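Local structure of farnesyl diphosphate phosphatase YisP (Bacillus subtilis subsp. subtilis, 3WE9) at residues A86-H89 and A90-F94; L122-A125 and Y126-G130. The protein hydrolyses farnesyl diphosphate to farnesol and diphosphate, favouring it over the geranyl and geranylgeranyl diphosphates, and takes part in biofilm formation. All coordinates share one frame; numbering follows the deposited sequence.

Contact 1 (A86-H89 and A90-F94)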
loop_
_atom_site.group_PDB
_atom_site.type_symbol
_atom_site.label_atom_id
_atom_site.label_comp_id
_atom_site.label_asym_id
_atom_site.label_seq_id
_atom_site.Cartn_x
_atom_site.Cartn_y
_atom_site.Cartn_z
ATOM N N ALA A 86 17.659 10.004 7.708
ATOM C CA ALA A 86 16.421 10.649 7.291
ATOM C C ALA A 86 15.242 10.084 8.071
ATOM O O ALA A 86 14.298 10.805 8.398
ATOM C CB ALA A 86 16.203 10.446 5.799
ATOM N N PHE A 87 15.301 8.792 8.376
ATOM C CA PHE A 87 14.226 8.152 9.121
ATOM C C PHE A 87 14.147 8.668 10.555
ATOM O O PHE A 87 13.052 8.894 11.075
ATOM C CB PHE A 87 14.403 6.631 9.118
ATOM C CG PHE A 87 13.268 5.898 9.756
ATOM C CD1 PHE A 87 13.278 5.623 11.121
ATOM C CD2 PHE A 87 12.162 5.513 8.999
ATOM C CE1 PHE A 87 12.206 4.978 11.724
ATOM C CE2 PHE A 87 11.085 4.868 9.593
ATOM C CZ PHE A 87 11.108 4.598 10.962
ATOM N N ASP A 88 15.299 8.849 11.196
ATOM C CA ASP A 88 15.309 9.362 12.561
ATOM C C ASP A 88 14.797 10.795 12.557
ATOM O O ASP A 88 14.097 11.216 13.474
ATOM C CB ASP A 88 16.715 9.342 13.158
ATOM C CG ASP A 88 16.773 10.029 14.518
ATOM O OD1 ASP A 88 16.093 9.561 15.459
ATOM O OD2 ASP A 88 17.493 11.043 14.646
ATOM N N HIS A 89 15.156 11.548 11.521
ATOM C CA HIS A 89 14.709 12.929 11.418
ATOM C C HIS A 89 13.185 12.966 11.341
ATOM O O HIS A 89 12.534 13.731 12.055
ATOM C CB HIS A 89 15.289 13.603 10.174
ATOM C CG HIS A 89 14.790 14.999 9.968
ATOM N ND1 HIS A 89 15.335 16.091 10.611
ATOM C CD2 HIS A 89 13.761 15.475 9.228
ATOM C CE1 HIS A 89 14.664 17.177 10.275
ATOM N NE2 HIS A 89 13.703 16.832 9.437
ATOM N N ALA A 90 12.624 12.144 10.456
ATOM C CA ALA A 90 11.174 12.080 10.278
ATOM C C ALA A 90 10.505 11.666 11.583
ATOM O O ALA A 90 9.476 12.215 11.983
ATOM C CB ALA A 90 10.829 11.084 9.182
ATOM N N TYR A 91 11.111 10.691 12.248
ATOM C CA TYR A 91 10.603 10.172 13.506
ATOM C C TYR A 91 10.494 11.263 14.571
ATOM O O TYR A 91 9.479 11.379 15.264
ATOM C CB TYR A 91 11.531 9.066 14.004
ATOM C CG TYR A 91 10.952 8.239 15.121
ATOM C CD1 TYR A 91 10.139 7.140 14.847
ATOM C CD2 TYR A 91 11.205 8.558 16.453
ATOM C CE1 TYR A 91 9.595 6.373 15.871
ATOM C CE2 TYR A 91 10.664 7.802 17.488
ATOM C CZ TYR A 91 9.862 6.709 17.189
ATOM O OH TYR A 91 9.335 5.949 18.208
ATOM N N ARG A 92 11.551 12.059 14.695
ATOM C CA ARG A 92 11.599 13.132 15.680
ATOM C C ARG A 92 10.760 14.344 15.283
ATOM O O ARG A 92 10.219 15.048 16.136
ATOM C CB ARG A 92 13.051 13.564 15.896
ATOM C CG ARG A 92 13.911 12.535 16.617
ATOM C CD ARG A 92 15.378 12.923 16.539
ATOM N NE ARG A 92 15.513 14.371 16.557
ATOM C CZ ARG A 92 16.006 15.091 15.553
ATOM N NH1 ARG A 92 16.428 14.501 14.443
ATOM N NH2 ARG A 92 16.046 16.408 15.657
ATOM N N THR A 93 10.650 14.581 13.985
ATOM C CA THR A 93 9.891 15.715 13.489
ATOM C C THR A 93 8.383 15.548 13.625
ATOM O O THR A 93 7.676 16.501 13.973
ATOM C CB THR A 93 10.227 15.980 12.005
ATOM O OG1 THR A 93 11.641 16.172 11.866
ATOM C CG2 THR A 93 9.486 17.213 11.498
ATOM N N PHE A 94 7.893 14.339 13.360
ATOM C CA PHE A 94 6.458 14.068 13.420
ATOM C C PHE A 94 5.988 13.212 14.591
ATOM O O PHE A 94 4.820 12.816 14.646
ATOM C CB PHE A 94 6.015 13.443 12.096
ATOM C CG PHE A 94 6.079 14.401 10.944
ATOM C CD1 PHE A 94 5.058 15.327 10.739
ATOM C CD2 PHE A 94 7.192 14.425 10.104
ATOM C CE1 PHE A 94 5.142 16.271 9.715
ATOM C CE2 PHE A 94 7.291 15.366 9.074
ATOM C CZ PHE A 94 6.263 16.291 8.880
#

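Contact 2 (L122-A125 and Y126-G130)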
loop_
_atom_site.group_PDB
_atom_site.type_symbol
_atom_site.label_atom_id
_atom_site.label_comp_id
_atom_site.label_asym_id
_atom_site.label_seq_id
_atom_site.Cartn_x
_atom_site.Cartn_y
_atom_site.Cartn_z
ATOM N N LEU A 122 -6.459 -11.077 5.263
ATOM C CA LEU A 122 -6.795 -9.766 5.820
ATOM C C LEU A 122 -5.876 -9.390 6.971
ATOM O O LEU A 122 -5.457 -8.238 7.095
ATOM C CB LEU A 122 -8.248 -9.748 6.311
ATOM C CG LEU A 122 -9.333 -9.931 5.247
ATOM C CD1 LEU A 122 -10.715 -9.908 5.897
ATOM C CD2 LEU A 122 -9.203 -8.822 4.213
ATOM N N MET A 123 -5.573 -10.365 7.819
ATOM C CA MET A 123 -4.699 -10.138 8.961
ATOM C C MET A 123 -3.318 -9.766 8.445
ATOM O O MET A 123 -2.629 -8.918 9.017
ATOM C CB MET A 123 -4.630 -11.403 9.825
ATOM C CG MET A 123 -3.629 -11.339 10.974
ATOM S SD MET A 123 -3.830 -9.915 12.065
ATOM C CE MET A 123 -5.493 -10.106 12.583
ATOM N N TYR A 124 -2.917 -10.395 7.350
ATOM C CA TYR A 124 -1.619 -10.100 6.771
ATOM C C TYR A 124 -1.564 -8.693 6.174
ATOM O O TYR A 124 -0.569 -7.985 6.328
ATOM C CB TYR A 124 -1.267 -11.108 5.691
ATOM C CG TYR A 124 0.115 -10.873 5.159
ATOM C CD1 TYR A 124 1.219 -10.937 6.010
ATOM C CD2 TYR A 124 0.327 -10.548 3.824
ATOM C CE1 TYR A 124 2.500 -10.684 5.546
ATOM C CE2 TYR A 124 1.609 -10.292 3.349
ATOM C CZ TYR A 124 2.687 -10.364 4.214
ATOM O OH TYR A 124 3.959 -10.131 3.752
ATOM N N ALA A 125 -2.622 -8.301 5.472
ATOM C CA ALA A 125 -2.675 -6.971 4.871
ATOM C C ALA A 125 -2.705 -5.943 6.000
ATOM O O ALA A 125 -2.177 -4.841 5.875
ATOM C CB ALA A 125 -3.924 -6.839 4.007
ATOM N N TYR A 126 -3.334 -6.325 7.105
ATOM C CA TYR A 126 -3.446 -5.458 8.271
ATOM C C TYR A 126 -2.085 -5.195 8.909
ATOM O O TYR A 126 -1.744 -4.048 9.206
ATOM C CB TYR A 126 -4.392 -6.094 9.298
ATOM C CG TYR A 126 -4.423 -5.395 10.644
ATOM C CD1 TYR A 126 -4.765 -4.048 10.747
ATOM C CD2 TYR A 126 -4.103 -6.084 11.813
ATOM C CE1 TYR A 126 -4.789 -3.399 11.983
ATOM C CE2 TYR A 126 -4.123 -5.448 13.057
ATOM C CZ TYR A 126 -4.467 -4.107 13.133
ATOM O OH TYR A 126 -4.500 -3.476 14.354
ATOM N N ARG A 127 -1.303 -6.255 9.087
ATOM C CA ARG A 127 0.011 -6.147 9.717
ATOM C C ARG A 127 1.063 -5.459 8.860
ATOM O O ARG A 127 2.096 -5.032 9.371
ATOM C CB ARG A 127 0.525 -7.536 10.111
ATOM C CG ARG A 127 -0.422 -8.340 10.982
ATOM C CD ARG A 127 0.204 -9.689 11.345
ATOM N NE ARG A 127 0.622 -10.437 10.159
ATOM C CZ ARG A 127 0.024 -11.539 9.708
ATOM N NH1 ARG A 127 -1.028 -12.035 10.342
ATOM N NH2 ARG A 127 0.478 -12.150 8.625
ATOM N N THR A 128 0.815 -5.365 7.555
ATOM C CA THR A 128 1.770 -4.720 6.663
ATOM C C THR A 128 1.222 -3.382 6.152
ATOM O O THR A 128 1.659 -2.318 6.602
ATOM C CB THR A 128 2.150 -5.656 5.480
ATOM O OG1 THR A 128 0.962 -6.150 4.841
ATOM C CG2 THR A 128 2.975 -6.844 5.990
ATOM N N GLY A 129 0.265 -3.433 5.228
ATOM C CA GLY A 129 -0.321 -2.205 4.713
ATOM C C GLY A 129 -1.006 -1.384 5.796
ATOM O O GLY A 129 -0.843 -0.165 5.855
ATOM N N GLY A 130 -1.777 -2.049 6.652
ATOM C CA GLY A 130 -2.464 -1.341 7.723
ATOM C C GLY A 130 -1.476 -0.666 8.657
ATOM O O GLY A 130 -1.692 0.465 9.113
#

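Contact 1 (A86-H89 and A90-F94)
The carbonyls of A86, F87, D88 and H89 each accept the amide four residues on, at A90, Y91, R92 and T93, so the segments form consecutive turns of one regular alpha-helix, with A90 N 3.0 Å from A86 O. The side chains then pair in the same i to i+4 rhythm. At the last step H89 O is gripped twice, by T93 N at 2.8 Å and by T93 OG1 at 2.6 Å. The hydroxyl can do this because chi1 of T93, -56°, turns OG1 back beside its own backbone N; it comes in from above the carbonyl plane, off the lone pairs. Threonine suits the place because its hydroxyl can give its proton to the carbonyl one turn back, and the same oxygen lies over one face of the H89 imidazole, near its rim. On the solvent side, D88 and R92 suit exposed positions one turn apart. Their carboxylate and guanidinium form a long salt bridge, D88 OD2 to R92 NH1 3.6 Å, with OD2 at the edge of the guanidinium and the two planes 32° apart. The arginine chain crosses the acid at a slant, its CD 3.4 Å from D88 OD2. F87 and Y91 meet more loosely, CE1 of F87 standing 4.3 Å from CD1 of Y91. Small A86 and A90 let helix 6-25 come close: both touch Y15, whose ring also meets that of H89 nearly at a right angle. F87 packs on F50 and, edge-to-face, on F101, while T93 and F94 rest on helix 38-54.

Contact 2 (L122-A125 and Y126-G130)
Y124 with T128 and R127, and M123 with Y126, make local contacts within helix 118-140, where the regular turn widens and the chain slips by one residue. L122 O and M123 O still receive the amides of Y126 and R127 in alpha fashion, but A125 O is reached by G130 N, five residues on, at 2.9 Å and in the carbonyl plane. That i to i+5 bond defines a pi-type turn. T128 N, inside the turn, has weak bonds to Y124 O and A125 O, and T128 OG1 adds a bond to Y124 O at 2.8 Å, its chi1 of 52° placing it between the backbone N and the carbonyl carbon; Q160 on helix 145-165 holds the same hydroxyl. Glycine suits position 130, since a beta carbon there would press on Y126 O. T128 CG2 makes an off-centre CH-pi contact with the Y124 ring, 4.3 Å from its centroid. M123 and Y126 form a Met-aromatic contact, SD lying at the ring edge 3.8 Å from Y126 CD2. R127 starts back along the helix with CG anti to its carbonyl carbon and bends again at chi3 (-55°), and one face of its guanidinium comes over M123 O and Y124 CA, while its CZ lies at the edge of the Y124 ring. Small A125 fits against L157 and L161.

How the contacts relate
Contacts 1 and 2 belong to one all-helical domain of the squalene/phytoene synthase family, on helices 84-94 and 118-140, and do not touch: their centres are 24 Å apart and their nearest atoms about 12 Å. Helix 98-107 runs between them in sequence and meets both, through F101 beside F87 and through F104 and A107 beside T128. Contact 1 is peripheral, its centre 21 Å from that of the chain, whereas contact 2 lies 10 Å from it. At contact 2, G129 comes within about 4 Å of a bound triethylene glycol, probably a crystallisation additive, consistent with this helix bordering a central cavity among the helices, where squalene and phytoene synthases have their active site.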